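Zinc chaperone AztD (Citrobacter koseri, PDB 6CMK) carries zinc in the periplasm as a chaperone and hands one zinc ion directly to the solute-binding protein AztC of the AztABCD transport system. Local coordinates at residues B[45-50]-B[59-64]. Numbering follows the deposited sequence.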
loop_
_atom_site.group_PDB
_atom_site.type_symbol
_atom_site.label_atom_id
_atom_site.label_comp_id
_atom_site.label_asym_id
_atom_site.label_seq_id
_atom_site.Cartn_x
_atom_site.Cartn_y
_atom_site.Cartn_z
ATOM N N LYS B 45 -20.494 -7.797 -27.898
ATOM C CA LYS B 45 -19.450 -7.503 -28.866
ATOM C C LYS B 45 -18.075 -7.627 -28.221
ATOM O O LYS B 45 -17.913 -7.345 -27.029
ATOM C CB LYS B 45 -19.626 -6.094 -29.428
ATOM C CG LYS B 45 -20.969 -5.858 -30.121
ATOM C CD LYS B 45 -21.434 -7.092 -30.886
ATOM C CE LYS B 45 -22.461 -6.732 -31.961
ATOM N NZ LYS B 45 -23.343 -5.606 -31.542
ATOM N N PRO B 46 -17.076 -8.059 -28.985
ATOM C CA PRO B 46 -15.708 -8.179 -28.443
ATOM C C PRO B 46 -15.007 -6.830 -28.340
ATOM O O PRO B 46 -14.060 -6.510 -29.070
ATOM C CB PRO B 46 -15.040 -9.112 -29.460
ATOM C CG PRO B 46 -15.722 -8.788 -30.739
ATOM C CD PRO B 46 -17.163 -8.554 -30.373
ATOM N N VAL B 47 -15.478 -6.002 -27.410
ATOM C CA VAL B 47 -14.967 -4.648 -27.243
ATOM C C VAL B 47 -14.803 -4.355 -25.758
ATOM O O VAL B 47 -15.617 -4.782 -24.931
ATOM C CB VAL B 47 -15.903 -3.616 -27.906
ATOM C CG1 VAL B 47 -17.304 -3.743 -27.349
ATOM C CG2 VAL B 47 -15.384 -2.206 -27.706
ATOM N N VAL B 48 -13.745 -3.622 -25.421
ATOM C CA VAL B 48 -13.552 -3.078 -24.077
ATOM C C VAL B 48 -13.395 -1.571 -24.220
ATOM O O VAL B 48 -12.514 -1.099 -24.950
ATOM C CB VAL B 48 -12.341 -3.696 -23.357
ATOM C CG1 VAL B 48 -12.124 -3.032 -22.001
ATOM C CG2 VAL B 48 -12.535 -5.190 -23.174
ATOM N N ASN B 49 -14.278 -0.821 -23.569
ATOM C CA ASN B 49 -14.217 0.633 -23.562
ATOM C C ASN B 49 -13.517 1.129 -22.301
ATOM O O ASN B 49 -13.654 0.549 -21.225
ATOM C CB ASN B 49 -15.621 1.235 -23.647
ATOM C CG ASN B 49 -16.227 1.114 -25.034
ATOM O OD1 ASN B 49 -15.733 1.703 -25.993
ATOM N ND2 ASN B 49 -17.307 0.360 -25.141
ATOM N N VAL B 50 -12.761 2.214 -22.449
ATOM C CA VAL B 50 -12.063 2.856 -21.339
ATOM C C VAL B 50 -12.630 4.256 -21.213
ATOM O O VAL B 50 -12.692 4.993 -22.202
ATOM C CB VAL B 50 -10.538 2.910 -21.551
ATOM C CG1 VAL B 50 -9.835 3.392 -20.261
ATOM C CG2 VAL B 50 -10.005 1.553 -21.989
ATOM N N LEU B 59 -11.854 7.453 -23.429
ATOM C CA LEU B 59 -10.415 7.463 -23.638
ATOM C C LEU B 59 -9.966 6.489 -24.714
ATOM O O LEU B 59 -9.003 6.780 -25.434
ATOM C CB LEU B 59 -9.695 7.130 -22.326
ATOM C CG LEU B 59 -9.331 8.268 -21.370
ATOM C CD1 LEU B 59 -10.330 9.416 -21.397
ATOM C CD2 LEU B 59 -9.194 7.707 -19.955
ATOM N N ALA B 60 -10.630 5.341 -24.844
ATOM C CA ALA B 60 -10.187 4.337 -25.800
ATOM C C ALA B 60 -11.269 3.289 -25.984
ATOM O O ALA B 60 -12.092 3.054 -25.093
ATOM C CB ALA B 60 -8.887 3.658 -25.345
ATOM N N THR B 61 -11.259 2.679 -27.162
ATOM C CA THR B 61 -12.023 1.477 -27.452
ATOM C C THR B 61 -11.042 0.436 -27.965
ATOM O O THR B 61 -10.278 0.706 -28.896
ATOM C CB THR B 61 -13.117 1.744 -28.487
ATOM O OG1 THR B 61 -14.003 2.753 -27.996
ATOM C CG2 THR B 61 -13.914 0.485 -28.775
ATOM N N PHE B 62 -11.042 -0.736 -27.345
ATOM C CA PHE B 62 -10.173 -1.828 -27.751
ATOM C C PHE B 62 -11.016 -2.947 -28.328
ATOM O O PHE B 62 -11.988 -3.389 -27.704
ATOM C CB PHE B 62 -9.353 -2.355 -26.577
ATOM C CG PHE B 62 -8.414 -1.350 -26.013
ATOM C CD1 PHE B 62 -7.505 -0.702 -26.829
ATOM C CD2 PHE B 62 -8.448 -1.038 -24.671
ATOM C CE1 PHE B 62 -6.636 0.236 -26.315
ATOM C CE2 PHE B 62 -7.582 -0.108 -24.151
ATOM C CZ PHE B 62 -6.677 0.536 -24.973
ATOM N N ASN B 63 -10.635 -3.407 -29.507
ATOM C CA ASN B 63 -11.271 -4.566 -30.108
ATOM C C ASN B 63 -10.461 -5.805 -29.759
ATOM O O ASN B 63 -9.244 -5.847 -29.977
ATOM C CB ASN B 63 -11.395 -4.390 -31.621
ATOM C CG ASN B 63 -12.200 -3.161 -31.988
ATOM O OD1 ASN B 63 -13.404 -3.101 -31.738
ATOM N ND2 ASN B 63 -11.538 -2.167 -32.566
ATOM N N VAL B 64 -11.137 -6.799 -29.195
ATOM C CA VAL B 64 -10.502 -8.063 -28.853
ATOM C C VAL B 64 -11.224 -9.143 -29.650
ATOM O O VAL B 64 -11.923 -8.838 -30.623
ATOM C CB VAL B 64 -10.520 -8.309 -27.330
ATOM C CG1 VAL B 64 -9.644 -7.280 -26.622
ATOM C CG2 VAL B 64 -11.935 -8.265 -26.759
HETATM O O HOH W 1 -14.486 -5.631 -31.802
#
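V48 and F62 pair backbone to backbone in an antiparallel beta hairpin, strands 47-52 and 58-63, at the outer edge of a four-stranded beta-propeller blade. Each accepts from the other's amide N-H: V48 N donates to F62 O at 2.9 Å, and F62 N returns a bond to V48 O. Two residues along, V50 N donates to A60 O. V50 O then meets a classic beta bulge: L59 N gives it a good bond of 2.9 Å, while A60 N adds only a weak one at 3.4 Å. At the open end of the hairpin, P46 is the centre of an inverse gamma turn in which V47 N donates to K45 O. P46 O accepts a hydrogen bond from V64 N, which lies well above its carbonyl plane, 40° out of it, and also one from a water that donates to N63 OD1 as well.

The V48, V50, A60 and F62 face is apolar; F62 CE2 meets V50 CG2 obliquely at 3.6 Å, and I92 of strand 88-100 touches both V48 and F62. On the other face, V47 CG2 presses on T61 CG2 at 3.2 Å, tight for two methyls. The side chains of T61 and N49 run side by side, pointing the same way. T61 carries OG1 beside its own backbone N, anti to the carbonyl carbon (chi1 -59°), and from there OG1 donates to N49 OD1 at 2.8 Å, nearly in line with the side-chain C=O bond (C=O...donor angle 166°).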